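Local coordinates for N-acetylmuramoyl-L-alanine amidase (Peptoclostridium difficile, PDB 4RN7), which probably hydrolyses the amide bond between N-acetylmuramic acid and L-alanine in cell-wall peptidoglycan, acting as a zinc-dependent amidase, at residues A[91-96]-A[152-157]; A[4-9]-A[47-52]; A[97-102]-A[127-132]; A[61-66]-A[133-138]. All blocks are in the same frame, centred on the assembly; numbering follows the deposited sequence.

Interaction 1: A[91-96]-A[152-157]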
loop_
_atom_site.group_PDB
_atom_site.type_symbol
_atom_site.label_atom_id
_atom_site.label_comp_id
_atom_site.label_asym_id
_atom_site.label_seq_id
_atom_site.Cartn_x
_atom_site.Cartn_y
_atom_site.Cartn_z
ATOM N N THR A 91 1.337 8.566 19.459
ATOM C CA THR A 91 0.389 9.650 19.214
ATOM C C THR A 91 0.184 10.019 17.739
ATOM O O THR A 91 -0.853 10.566 17.393
ATOM C CB THR A 91 0.758 10.932 20.029
ATOM O OG1 THR A 91 2.012 11.461 19.575
ATOM C CG2 THR A 91 0.846 10.615 21.512
ATOM N N ALA A 92 1.139 9.698 16.866
ATOM C CA ALA A 92 1.044 10.130 15.463
ATOM C C ALA A 92 -0.191 9.583 14.743
ATOM O O ALA A 92 -0.625 8.466 15.019
ATOM C CB ALA A 92 2.296 9.737 14.697
ATOM N N THR A 93 -0.753 10.358 13.814
ATOM C CA THR A 93 -1.886 9.869 13.024
ATOM C C THR A 93 -1.786 10.233 11.552
ATOM O O THR A 93 -1.060 11.154 11.185
ATOM C CB THR A 93 -3.224 10.425 13.527
ATOM O OG1 THR A 93 -3.188 11.856 13.480
ATOM C CG2 THR A 93 -3.501 9.956 14.940
ATOM N N GLY A 94 -2.510 9.499 10.715
ATOM C CA GLY A 94 -2.648 9.884 9.324
ATOM C C GLY A 94 -1.962 8.952 8.345
ATOM O O GLY A 94 -1.241 8.027 8.727
ATOM N N ILE A 95 -2.176 9.221 7.064
ATOM C CA ILE A 95 -1.666 8.367 6.007
ATOM C C ILE A 95 -0.688 9.157 5.138
ATOM O O ILE A 95 -0.919 10.340 4.863
ATOM C CB ILE A 95 -2.845 7.866 5.160
ATOM C CG1 ILE A 95 -3.691 6.883 5.984
ATOM C CG2 ILE A 95 -2.369 7.196 3.870
ATOM C CD1 ILE A 95 -4.862 6.290 5.224
ATOM N N GLU A 96 0.402 8.515 4.720
ATOM C CA GLU A 96 1.333 9.135 3.781
ATOM C C GLU A 96 1.673 8.098 2.731
ATOM O O GLU A 96 1.548 6.899 2.978
ATOM C CB GLU A 96 2.616 9.598 4.484
ATOM C CG GLU A 96 3.336 8.508 5.267
ATOM C CD GLU A 96 4.499 9.056 6.070
ATOM O OE1 GLU A 96 4.303 10.062 6.779
ATOM O OE2 GLU A 96 5.610 8.491 5.994
ATOM N N LEU A 152 -0.039 2.114 13.460
ATOM C CA LEU A 152 -0.499 1.028 14.318
ATOM C C LEU A 152 -0.070 1.247 15.761
ATOM O O LEU A 152 -0.677 0.709 16.686
ATOM C CB LEU A 152 0.016 -0.326 13.810
ATOM C CG LEU A 152 -0.438 -1.536 14.630
ATOM C CD1 LEU A 152 -1.948 -1.662 14.605
ATOM C CD2 LEU A 152 0.210 -2.798 14.073
ATOM N N THR A 153 0.966 2.059 15.958
ATOM C CA THR A 153 1.452 2.389 17.300
ATOM C C THR A 153 0.590 3.406 18.084
ATOM O O THR A 153 0.825 3.645 19.272
ATOM C CB THR A 153 2.932 2.859 17.254
ATOM O OG1 THR A 153 3.091 3.896 16.267
ATOM C CG2 THR A 153 3.846 1.683 16.906
ATOM N N THR A 154 -0.401 3.991 17.414
ATOM C CA THR A 154 -1.307 4.958 18.042
ATOM C C THR A 154 -2.661 4.280 18.232
ATOM O O THR A 154 -3.305 3.895 17.250
ATOM C CB THR A 154 -1.469 6.204 17.162
ATOM O OG1 THR A 154 -0.201 6.852 17.019
ATOM C CG2 THR A 154 -2.442 7.190 17.803
ATOM N N PRO A 155 -3.076 4.097 19.493
ATOM C CA PRO A 155 -4.309 3.362 19.804
ATOM C C PRO A 155 -5.541 3.809 19.015
ATOM O O PRO A 155 -6.259 2.941 18.538
ATOM C CB PRO A 155 -4.497 3.619 21.296
ATOM C CG PRO A 155 -3.095 3.736 21.819
ATOM C CD PRO A 155 -2.354 4.490 20.720
ATOM N N SER A 156 -5.799 5.112 18.881
ATOM C CA SER A 156 -6.909 5.539 18.019
ATOM C C SER A 156 -6.809 5.016 16.573
ATOM O O SER A 156 -7.817 4.589 15.989
ATOM C CB SER A 156 -7.061 7.069 18.031
ATOM O OG SER A 156 -5.998 7.692 17.320
ATOM N N GLU A 157 -5.604 5.026 15.996
ATOM C CA GLU A 157 -5.424 4.630 14.606
ATOM C C GLU A 157 -5.654 3.130 14.486
ATOM O O GLU A 157 -6.240 2.650 13.515
ATOM C CB GLU A 157 -3.993 4.912 14.153
ATOM C CG GLU A 157 -3.607 6.360 14.082
ATOM C CD GLU A 157 -4.055 6.988 12.796
ATOM O OE1 GLU A 157 -3.326 6.857 11.785
ATOM O OE2 GLU A 157 -5.140 7.604 12.802
#

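Interaction 2: A[4-9]-A[47-52]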
loop_
_atom_site.group_PDB
_atom_site.type_symbol
_atom_site.label_atom_id
_atom_site.label_comp_id
_atom_site.label_asym_id
_atom_site.label_seq_id
_atom_site.Cartn_x
_atom_site.Cartn_y
_atom_site.Cartn_z
ATOM N N TYR A 4 -4.176 -3.523 -17.885
ATOM C CA TYR A 4 -3.130 -3.033 -17.000
ATOM C C TYR A 4 -2.961 -4.043 -15.886
ATOM O O TYR A 4 -3.946 -4.607 -15.404
ATOM C CB TYR A 4 -3.501 -1.683 -16.387
ATOM C CG TYR A 4 -3.692 -0.567 -17.385
ATOM C CD1 TYR A 4 -2.626 0.229 -17.776
ATOM C CD2 TYR A 4 -4.943 -0.296 -17.921
ATOM C CE1 TYR A 4 -2.799 1.257 -18.687
ATOM C CE2 TYR A 4 -5.126 0.729 -18.833
ATOM C CZ TYR A 4 -4.051 1.505 -19.211
ATOM O OH TYR A 4 -4.230 2.529 -20.114
ATOM N N THR A 5 -1.717 -4.278 -15.482
ATOM C CA THR A 5 -1.435 -5.200 -14.390
ATOM C C THR A 5 -1.054 -4.385 -13.153
ATOM O O THR A 5 -0.141 -3.554 -13.209
ATOM C CB THR A 5 -0.289 -6.161 -14.750
ATOM O OG1 THR A 5 -0.683 -6.985 -15.861
ATOM C CG2 THR A 5 0.054 -7.048 -13.559
ATOM N N VAL A 6 -1.761 -4.613 -12.051
ATOM C CA VAL A 6 -1.442 -3.939 -10.794
ATOM C C VAL A 6 -0.864 -4.975 -9.842
ATOM O O VAL A 6 -1.514 -5.980 -9.552
ATOM C CB VAL A 6 -2.689 -3.297 -10.180
ATOM C CG1 VAL A 6 -2.341 -2.561 -8.881
ATOM C CG2 VAL A 6 -3.313 -2.326 -11.182
ATOM N N PHE A 7 0.363 -4.737 -9.378
ATOM C CA PHE A 7 1.016 -5.645 -8.437
ATOM C C PHE A 7 0.793 -5.103 -7.029
ATOM O O PHE A 7 1.193 -3.970 -6.726
ATOM C CB PHE A 7 2.509 -5.729 -8.742
ATOM C CG PHE A 7 3.250 -6.769 -7.936
ATOM C CD1 PHE A 7 3.751 -6.465 -6.677
ATOM C CD2 PHE A 7 3.458 -8.048 -8.447
ATOM C CE1 PHE A 7 4.436 -7.405 -5.937
ATOM C CE2 PHE A 7 4.149 -8.993 -7.705
ATOM C CZ PHE A 7 4.638 -8.673 -6.455
ATOM N N ILE A 8 0.148 -5.902 -6.179
ATOM C CA ILE A 8 -0.142 -5.481 -4.807
ATOM C C ILE A 8 0.815 -6.220 -3.868
ATOM O O ILE A 8 0.922 -7.439 -3.926
ATOM C CB ILE A 8 -1.579 -5.819 -4.400
ATOM C CG1 ILE A 8 -2.589 -5.115 -5.313
ATOM C CG2 ILE A 8 -1.833 -5.422 -2.944
ATOM C CD1 ILE A 8 -2.482 -3.592 -5.302
ATOM N N ASP A 9 1.504 -5.472 -3.010
ATOM C CA ASP A 9 2.493 -6.050 -2.106
ATOM C C ASP A 9 2.107 -5.803 -0.638
ATOM O O ASP A 9 2.373 -4.732 -0.085
ATOM C CB ASP A 9 3.866 -5.433 -2.379
ATOM C CG ASP A 9 4.913 -5.890 -1.385
ATOM O OD1 ASP A 9 5.032 -7.122 -1.156
ATOM O OD2 ASP A 9 5.618 -5.030 -0.810
ATOM N N LYS A 47 -12.700 -3.713 -15.401
ATOM C CA LYS A 47 -12.624 -4.374 -16.703
ATOM C C LYS A 47 -11.205 -4.661 -17.209
ATOM O O LYS A 47 -10.840 -5.819 -17.431
ATOM C CB LYS A 47 -13.414 -3.573 -17.748
ATOM C CG LYS A 47 -13.306 -2.062 -17.595
ATOM N N ASP A 48 -10.412 -3.609 -17.392
ATOM C CA ASP A 48 -9.086 -3.750 -17.984
ATOM C C ASP A 48 -7.981 -3.975 -16.951
ATOM O O ASP A 48 -6.828 -3.610 -17.191
ATOM C CB ASP A 48 -8.747 -2.520 -18.835
ATOM C CG ASP A 48 -9.527 -2.471 -20.136
ATOM O OD1 ASP A 48 -10.182 -3.480 -20.480
ATOM O OD2 ASP A 48 -9.469 -1.429 -20.825
ATOM N N ILE A 49 -8.318 -4.589 -15.818
ATOM C CA ILE A 49 -7.334 -4.763 -14.742
ATOM C C ILE A 49 -7.042 -6.225 -14.375
ATOM O O ILE A 49 -7.968 -7.012 -14.155
ATOM C CB ILE A 49 -7.776 -4.036 -13.458
ATOM C CG1 ILE A 49 -8.081 -2.566 -13.749
ATOM C CG2 ILE A 49 -6.701 -4.142 -12.383
ATOM C CD1 ILE A 49 -6.847 -1.724 -13.978
ATOM N N GLN A 50 -5.754 -6.574 -14.328
ATOM C CA GLN A 50 -5.310 -7.865 -13.817
ATOM C C GLN A 50 -4.524 -7.613 -12.545
ATOM O O GLN A 50 -3.646 -6.750 -12.516
ATOM C CB GLN A 50 -4.377 -8.571 -14.798
ATOM C CG GLN A 50 -4.577 -8.244 -16.260
ATOM C CD GLN A 50 -3.706 -9.113 -17.149
ATOM O OE1 GLN A 50 -4.199 -10.010 -17.824
ATOM N NE2 GLN A 50 -2.401 -8.860 -17.138
ATOM N N VAL A 51 -4.822 -8.367 -11.497
ATOM C CA VAL A 51 -4.120 -8.188 -10.231
ATOM C C VAL A 51 -3.114 -9.307 -9.989
ATOM O O VAL A 51 -3.409 -10.487 -10.227
ATOM C CB VAL A 51 -5.111 -8.121 -9.063
ATOM C CG1 VAL A 51 -4.378 -8.082 -7.734
ATOM C CG2 VAL A 51 -5.998 -6.896 -9.212
ATOM N N VAL A 52 -1.924 -8.924 -9.536
ATOM C CA VAL A 52 -0.906 -9.877 -9.122
ATOM C C VAL A 52 -0.546 -9.478 -7.701
ATOM O O VAL A 52 -0.389 -8.292 -7.421
ATOM C CB VAL A 52 0.330 -9.782 -10.020
ATOM C CG1 VAL A 52 1.411 -10.748 -9.555
ATOM C CG2 VAL A 52 -0.053 -10.053 -11.466
#

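Interaction 3: A[97-102]-A[127-132]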
loop_
_atom_site.group_PDB
_atom_site.type_symbol
_atom_site.label_atom_id
_atom_site.label_comp_id
_atom_site.label_asym_id
_atom_site.label_seq_id
_atom_site.Cartn_x
_atom_site.Cartn_y
_atom_site.Cartn_z
ATOM N N THR A 97 2.102 8.553 1.562
ATOM C CA THR A 97 2.438 7.618 0.487
ATOM C C THR A 97 3.863 7.870 0.017
ATOM O O THR A 97 4.235 9.011 -0.258
ATOM C CB THR A 97 1.471 7.802 -0.681
ATOM O OG1 THR A 97 0.142 7.501 -0.244
ATOM C CG2 THR A 97 1.842 6.868 -1.839
ATOM N N TRP A 98 4.666 6.810 -0.050
ATOM C CA TRP A 98 6.067 6.912 -0.442
ATOM C C TRP A 98 6.260 6.577 -1.916
ATOM O O TRP A 98 5.495 5.795 -2.487
ATOM C CB TRP A 98 6.910 5.910 0.342
ATOM C CG TRP A 98 6.913 6.073 1.833
ATOM C CD1 TRP A 98 6.307 7.054 2.567
ATOM C CD2 TRP A 98 7.570 5.210 2.770
ATOM N NE1 TRP A 98 6.554 6.850 3.912
ATOM C CE2 TRP A 98 7.320 5.720 4.058
ATOM C CE3 TRP A 98 8.342 4.046 2.641
ATOM C CZ2 TRP A 98 7.825 5.107 5.215
ATOM C CZ3 TRP A 98 8.839 3.441 3.792
ATOM C CH2 TRP A 98 8.581 3.974 5.055
ATOM N N TYR A 99 7.299 7.160 -2.510
ATOM C CA TYR A 99 7.766 6.785 -3.841
ATOM C C TYR A 99 9.296 6.848 -3.846
ATOM O O TYR A 99 9.886 7.496 -2.980
ATOM C CB TYR A 99 7.172 7.703 -4.914
ATOM C CG TYR A 99 7.527 9.162 -4.754
ATOM C CD1 TYR A 99 6.823 9.975 -3.882
ATOM C CD2 TYR A 99 8.559 9.729 -5.491
ATOM C CE1 TYR A 99 7.142 11.317 -3.736
ATOM C CE2 TYR A 99 8.881 11.069 -5.352
ATOM C CZ TYR A 99 8.172 11.853 -4.473
ATOM O OH TYR A 99 8.494 13.186 -4.339
ATOM N N ARG A 100 9.939 6.178 -4.805
ATOM C CA ARG A 100 11.406 6.086 -4.815
ATOM C C ARG A 100 12.073 7.442 -4.998
ATOM O O ARG A 100 11.511 8.330 -5.636
ATOM C CB ARG A 100 11.906 5.101 -5.886
ATOM C CG ARG A 100 12.064 5.692 -7.283
ATOM C CD ARG A 100 12.645 4.689 -8.286
ATOM N NE ARG A 100 11.827 3.481 -8.355
ATOM C CZ ARG A 100 10.781 3.332 -9.167
ATOM N NH1 ARG A 100 10.075 2.209 -9.150
ATOM N NH2 ARG A 100 10.433 4.312 -9.997
ATOM N N ASN A 101 13.270 7.591 -4.429
ATOM C CA ASN A 101 14.034 8.829 -4.536
ATOM C C ASN A 101 14.114 9.375 -5.962
ATOM O O ASN A 101 14.474 8.644 -6.887
ATOM C CB ASN A 101 15.459 8.622 -4.014
ATOM C CG ASN A 101 15.525 8.487 -2.502
ATOM O OD1 ASN A 101 14.549 8.736 -1.792
ATOM N ND2 ASN A 101 16.693 8.101 -2.001
ATOM N N LYS A 102 13.782 10.659 -6.121
ATOM C CA LYS A 102 13.936 11.373 -7.394
ATOM C C LYS A 102 13.236 10.694 -8.573
ATOM O O LYS A 102 13.725 10.736 -9.704
ATOM C CB LYS A 102 15.421 11.568 -7.719
ATOM C CG LYS A 102 16.167 12.473 -6.746
ATOM C CD LYS A 102 17.652 12.504 -7.078
ATOM C CE LYS A 102 18.319 13.750 -6.526
ATOM N NZ LYS A 102 19.760 13.797 -6.911
ATOM N N ARG A 127 -0.782 13.358 5.470
ATOM C CA ARG A 127 0.648 13.492 5.732
ATOM C C ARG A 127 1.446 13.708 4.443
ATOM O O ARG A 127 2.667 13.884 4.486
ATOM C CB ARG A 127 1.179 12.272 6.492
ATOM C CG ARG A 127 0.514 12.051 7.848
ATOM C CD ARG A 127 1.035 10.794 8.549
ATOM N NE ARG A 127 2.455 10.890 8.886
ATOM C CZ ARG A 127 2.910 11.406 10.022
ATOM N NH1 ARG A 127 2.067 11.873 10.933
ATOM N NH2 ARG A 127 4.211 11.464 10.250
ATOM N N GLY A 128 0.754 13.707 3.304
ATOM C CA GLY A 128 1.382 14.018 2.028
ATOM C C GLY A 128 2.145 12.852 1.435
ATOM O O GLY A 128 1.949 11.705 1.836
ATOM N N ILE A 129 3.016 13.156 0.475
ATOM C CA ILE A 129 3.832 12.137 -0.175
ATOM C C ILE A 129 5.300 12.346 0.193
ATOM O O ILE A 129 5.719 13.473 0.492
ATOM C CB ILE A 129 3.643 12.150 -1.703
ATOM C CG1 ILE A 129 4.137 13.470 -2.308
ATOM C CG2 ILE A 129 2.178 11.918 -2.049
ATOM C CD1 ILE A 129 4.122 13.488 -3.837
ATOM N N VAL A 130 6.071 11.258 0.185
ATOM C CA VAL A 130 7.440 11.266 0.702
ATOM C C VAL A 130 8.355 10.449 -0.210
ATOM O O VAL A 130 7.985 9.360 -0.636
ATOM C CB VAL A 130 7.501 10.598 2.100
ATOM C CG1 VAL A 130 8.884 10.739 2.702
ATOM C CG2 VAL A 130 6.460 11.186 3.032
ATOM N N GLU A 131 9.545 10.965 -0.504
ATOM C CA GLU A 131 10.563 10.131 -1.134
ATOM C C GLU A 131 11.133 9.157 -0.109
ATOM O O GLU A 131 11.426 9.535 1.034
ATOM C CB GLU A 131 11.697 10.990 -1.698
ATOM C CG GLU A 131 11.343 11.721 -2.982
ATOM C CD GLU A 131 12.414 12.704 -3.408
ATOM O OE1 GLU A 131 13.094 13.270 -2.521
ATOM O OE2 GLU A 131 12.573 12.916 -4.629
ATOM N N ASN A 132 11.319 7.909 -0.519
ATOM C CA ASN A 132 11.898 6.914 0.367
ATOM C C ASN A 132 12.637 5.855 -0.435
ATOM O O ASN A 132 12.128 5.371 -1.444
ATOM C CB ASN A 132 10.817 6.252 1.218
ATOM C CG ASN A 132 11.395 5.429 2.357
ATOM O OD1 ASN A 132 11.934 4.342 2.146
ATOM N ND2 ASN A 132 11.280 5.947 3.578
HETATM O O HOH W 1 10.377 14.153 -5.745
#

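Interaction 4: A[61-66]-A[133-138]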
loop_
_atom_site.group_PDB
_atom_site.type_symbol
_atom_site.label_atom_id
_atom_site.label_comp_id
_atom_site.label_asym_id
_atom_site.label_seq_id
_atom_site.Cartn_x
_atom_site.Cartn_y
_atom_site.Cartn_z
ATOM N N ILE A 61 8.361 -13.059 2.665
ATOM C CA ILE A 61 9.004 -12.732 1.395
ATOM C C ILE A 61 10.040 -11.618 1.573
ATOM O O ILE A 61 9.717 -10.551 2.105
ATOM C CB ILE A 61 7.983 -12.289 0.343
ATOM C CG1 ILE A 61 6.869 -13.327 0.199
ATOM C CG2 ILE A 61 8.667 -12.035 -0.997
ATOM C CD1 ILE A 61 5.850 -12.942 -0.823
ATOM N N SER A 62 11.279 -11.865 1.139
ATOM C CA SER A 62 12.330 -10.849 1.273
ATOM C C SER A 62 12.047 -9.618 0.405
ATOM O O SER A 62 11.261 -9.694 -0.540
ATOM C CB SER A 62 13.693 -11.426 0.913
ATOM O OG SER A 62 13.822 -11.612 -0.487
ATOM N N LEU A 63 12.674 -8.483 0.720
ATOM C CA LEU A 63 12.454 -7.274 -0.078
ATOM C C LEU A 63 12.932 -7.478 -1.515
ATOM O O LEU A 63 12.245 -7.079 -2.462
ATOM C CB LEU A 63 13.171 -6.066 0.538
ATOM C CG LEU A 63 12.735 -5.738 1.960
ATOM C CD1 LEU A 63 13.468 -4.507 2.482
ATOM C CD2 LEU A 63 11.237 -5.531 1.991
ATOM N N LYS A 64 14.100 -8.100 -1.663
ATOM C CA LYS A 64 14.659 -8.393 -2.975
ATOM C C LYS A 64 13.657 -9.213 -3.782
ATOM O O LYS A 64 13.381 -8.906 -4.946
ATOM C CB LYS A 64 15.980 -9.147 -2.839
ATOM C CG LYS A 64 16.607 -9.545 -4.173
ATOM C CD LYS A 64 17.965 -10.182 -3.972
ATOM C CE LYS A 64 18.621 -10.501 -5.305
ATOM N NZ LYS A 64 19.902 -11.221 -5.125
ATOM N N ASP A 65 13.091 -10.239 -3.153
ATOM C CA ASP A 65 12.141 -11.108 -3.844
ATOM C C ASP A 65 10.874 -10.368 -4.285
ATOM O O ASP A 65 10.341 -10.655 -5.355
ATOM C CB ASP A 65 11.793 -12.338 -2.994
ATOM C CG ASP A 65 12.853 -13.427 -3.074
ATOM O OD1 ASP A 65 13.884 -13.231 -3.764
ATOM O OD2 ASP A 65 12.670 -14.500 -2.445
ATOM N N ARG A 66 10.380 -9.428 -3.475
ATOM C CA ARG A 66 9.181 -8.681 -3.862
ATOM C C ARG A 66 9.413 -7.878 -5.133
ATOM O O ARG A 66 8.559 -7.853 -6.025
ATOM C CB ARG A 66 8.708 -7.766 -2.728
ATOM C CG ARG A 66 8.252 -8.552 -1.515
ATOM C CD ARG A 66 8.149 -7.703 -0.256
ATOM N NE ARG A 66 7.987 -8.553 0.926
ATOM C CZ ARG A 66 6.850 -8.699 1.606
ATOM N NH1 ARG A 66 5.751 -8.044 1.239
ATOM N NH2 ARG A 66 6.816 -9.506 2.665
ATOM N N ASN A 133 13.824 5.486 0.032
ATOM C CA ASN A 133 14.672 4.546 -0.700
ATOM C C ASN A 133 14.376 3.063 -0.432
ATOM O O ASN A 133 15.203 2.202 -0.752
ATOM C CB ASN A 133 16.142 4.839 -0.396
ATOM C CG ASN A 133 17.050 4.587 -1.586
ATOM O OD1 ASN A 133 16.671 4.823 -2.733
ATOM N ND2 ASN A 133 18.259 4.106 -1.315
ATOM N N PHE A 134 13.209 2.774 0.144
ATOM C CA PHE A 134 12.774 1.400 0.427
ATOM C C PHE A 134 13.029 0.475 -0.766
ATOM O O PHE A 134 12.640 0.788 -1.895
ATOM C CB PHE A 134 11.285 1.408 0.783
ATOM C CG PHE A 134 10.749 0.078 1.254
ATOM C CD1 PHE A 134 11.231 -0.510 2.424
ATOM C CD2 PHE A 134 9.735 -0.563 0.552
ATOM C CE1 PHE A 134 10.722 -1.726 2.871
ATOM C CE2 PHE A 134 9.213 -1.783 0.996
ATOM C CZ PHE A 134 9.712 -2.362 2.152
ATOM N N GLU A 135 13.695 -0.650 -0.513
ATOM C CA GLU A 135 14.203 -1.503 -1.591
ATOM C C GLU A 135 13.135 -1.915 -2.613
ATOM O O GLU A 135 13.409 -1.930 -3.822
ATOM C CB GLU A 135 14.918 -2.738 -1.021
ATOM C CG GLU A 135 15.529 -3.640 -2.096
ATOM C CD GLU A 135 16.413 -4.736 -1.535
ATOM O OE1 GLU A 135 16.550 -4.838 -0.299
ATOM O OE2 GLU A 135 16.980 -5.494 -2.345
ATOM N N VAL A 136 11.926 -2.218 -2.140
ATOM C CA VAL A 136 10.858 -2.631 -3.054
ATOM C C VAL A 136 10.522 -1.529 -4.062
ATOM O O VAL A 136 10.243 -1.810 -5.236
ATOM C CB VAL A 136 9.599 -3.112 -2.311
ATOM C CG1 VAL A 136 8.530 -3.552 -3.294
ATOM C CG2 VAL A 136 9.945 -4.272 -1.390
ATOM N N LEU A 137 10.581 -0.275 -3.617
ATOM C CA LEU A 137 10.358 0.851 -4.509
ATOM C C LEU A 137 11.575 1.064 -5.394
ATOM O O LEU A 137 11.454 1.275 -6.606
ATOM C CB LEU A 137 10.105 2.127 -3.699
ATOM C CG LEU A 137 8.932 2.086 -2.715
ATOM C CD1 LEU A 137 8.761 3.436 -2.018
ATOM C CD2 LEU A 137 7.649 1.685 -3.418
ATOM N N ARG A 138 12.749 1.027 -4.769
ATOM C CA ARG A 138 14.000 1.334 -5.448
ATOM C C ARG A 138 14.315 0.378 -6.593
ATOM O O ARG A 138 14.775 0.810 -7.659
ATOM C CB ARG A 138 15.146 1.341 -4.436
ATOM C CG ARG A 138 16.467 1.794 -5.018
ATOM C CD ARG A 138 17.598 1.643 -4.020
ATOM N NE ARG A 138 17.899 0.239 -3.757
ATOM C CZ ARG A 138 17.865 -0.318 -2.551
ATOM N NH1 ARG A 138 17.545 0.413 -1.490
ATOM N NH2 ARG A 138 18.155 -1.603 -2.399
#

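Interaction 1: A[91-96]-A[152-157]
The carboxylate of Glu157 is the flat group that matters here, and one of its faces is laid against the loop 91-94. Thr93 sits over that face: its CB is 3.5 Å from Glu157 OE2, its CG2 is almost as near, and the two side chains cross at about a right angle. On the same side the amide of Gly94 comes down on the carboxylate from above its plane, with N 3.0 Å from Glu157 OE1 and an N-H...O angle of 163°. A bend at chi2 (-83°) folds the Glu157 chain so that the carboxylate reaches this spot, and OE1 has a second donor in the backbone N of Phe151. Gly94 itself adopts a phi of 112°, and with its psi a beta carbon would jam against the preceding carbonyl oxygen.

The second flat group, the peptide after Ala92, is met at its edge. Thr154 OG1 donates to Ala92 O over 2.6 Å, in the carbonyl plane and on a lone pair. Thr154 occupies the N-cap position of helix 155-161, yet its hydroxyl makes no capping bond and serves the neighbouring loop. Glu86 holds the loop as well, accepting from the backbone N of Thr91 and of Ala92.

Strands 144-151 and 95-99 run antiparallel side by side, so the exit from one lies beside the entry to the other. The contact pins that entry loop to the first turn of helix 155-161, at one end of the mixed sheet of the amidase domain, with the Glu157 side chain about 14 Å from the zinc ion.

Interaction 2: A[4-9]-A[47-52]
Val52 gives up the most surface here, and it reaches two partners with its two methyls. CG1, anti to the backbone N, lies 3.6 Å from Phe7 CD2 and also touches CE2, so the CD2-CE2 bond of that ring meets the methyl obliquely. CG2 points back along the strand to Thr5 CG2, 3.7 Å away. The main chain of Val52 works as well: its N donates to Val6 O, and its carbonyl takes the amide of Ile8 at 2.7 Å, nearly along the C=O axis.

Tyr4 starts the pairing. Its N donates to Asp48 O (2.7 Å), its carbonyl accepts from Gln50 N, and its CB rests 4.1 Å from Ile49 CD1, with Ile49 on the same face of the sheet.

On the opposite face, that of Phe7 and Val52, Thr5 OG1 receives the side-chain amide of Gln50. The NE2 to OG1 distance is 2.8 Å, and the hydroxyl lies almost exactly in the amide plane, 1° out of it. Gln50 was modelled in two conformers, and this geometry is that of one of them.

The two strands are parallel, 27° apart in direction, as expected of a beta-alpha-beta crossover through helix 28-44. Leu43 of that helix covers Val6 and Val51, while Leu182 of helix 164-185 packs on Tyr4 and Ile49. Helix 63-72 lies across the other face at Phe7. Strand 77-84 flanks 4-10 on its far edge, and 49-53 is one of the two outermost strands of the sheet.

Interaction 3: A[97-102]-A[127-132]
Trp98 and Asn132 lie side by side and point the same way, with the indole and the amide group stacked 7° from parallel. The amide covers the six-membered ring, offset toward its rim: Asn132 CG is 3.4 Å from Trp98 CE3, and ND2 is 3.5 Å from CZ3. Val130 runs alongside the indole in the same direction, its CB 3.8 Å from Trp98 CD1. Both ends of the stack are held by outside bonds: Trp98 NE1 donates to Glu96 OE2, and Asn132 OD1 accepts from Phe134 N.

The other face of the sheet carries Tyr99, whose chi1 of 60° puts CG in the crowded position between N and the carbonyl carbon. The ring thereby leans over strand 127-131. Ile129 CD1 comes within 3.7 Å of Tyr99 CE1, and Glu131 CG touches CE2, CZ and OH, its extended chain crossing the ring obliquely. One water, in the plane of the phenol at its edge, lies 2.5 Å from Tyr99 OH and donates to Glu131 OE2. That oxygen also receives Lys102 N at 3.0 Å, from above the carboxylate plane.

The backbones pair as parallel strands: Thr97 O and Tyr99 O accept from Val130 N and Asn132 N, while Gly128 O and Val130 O accept from Thr97 N and Tyr99 N.

Chemically, a single carboxylate oxygen gathers a main-chain amide and a water, which should steady its negative charge and fix the turn after strand 95-99. The amide-indole stack, by contrast, braces a tryptophan whose side chain is about 7 Å from the zinc ion.

Interaction 4: A[61-66]-A[133-138]
Leu63 places CG anti to its carbonyl carbon (chi1 -59°), whereas Phe134 (chi1 -173°) and Glu135 both send theirs anti to the backbone N. These choices bring the leucine tip up to the phenyl ring and to Val136 of helix 135-139. Leu63 CD2 reaches Phe134 CZ at 3.5 Å, the side chains crossing at about a right angle, and the same methyl touches Val136 CG2 at 3.8 Å. That valine methyl also packs on Arg66 CB, 3.9 Å away.

Glu135, extended beyond CG, lays its carboxylate along the start of helix 63-72. OE1 is 3.7 Å from Leu63 CB, and OE2 lies 3.8 Å from Lys64 CA. No hydrogen bond joins the two segments, but the amino end of the helix may well suit a negative charge here. Ser62 OG caps that same end by accepting from Asp65 N.

Within segment 61-66, Arg66 grips Ile61 O side-on with two nitrogens, NE at 2.9 Å and NH2 at 3.1 Å, the oxygen lying near the guanidinium plane. Its strongest partner is Asp9, in a salt bridge through NH1, and NH2 also donates to His12 O.

The pair of helix starts thus borders the zinc site. Phe134 meets the ring of the ligand His82 with planes about 80° apart, and Arg66 bonds the backbone of the ligand His12, a second-shell arrangement behind the His-Glu-His metal site of this amidase.

How the interactions relate
From the N terminus, interaction 2 comes first and is complete by residue 52, pairing the first strand with the sheet's edge strand. The chain then opens interaction 4 at 61-66, interaction 1 at 91-96 and interaction 3 at 97-102. Interaction 3 closes earliest, at 127-132, and so lies within the spans of both others; 133-138 then closes interaction 4, and 152-157 closes interaction 1, so these two cross. Interactions 2 and 3 lie toward the two edges of one sheet. Interaction 4 bridges them, through Asp9 with Arg66 on one side and Arg100 with Leu137 O on the other. Interactions 1 and 3 share strand 95-99, joined by the Glu96-Arg127 salt bridge.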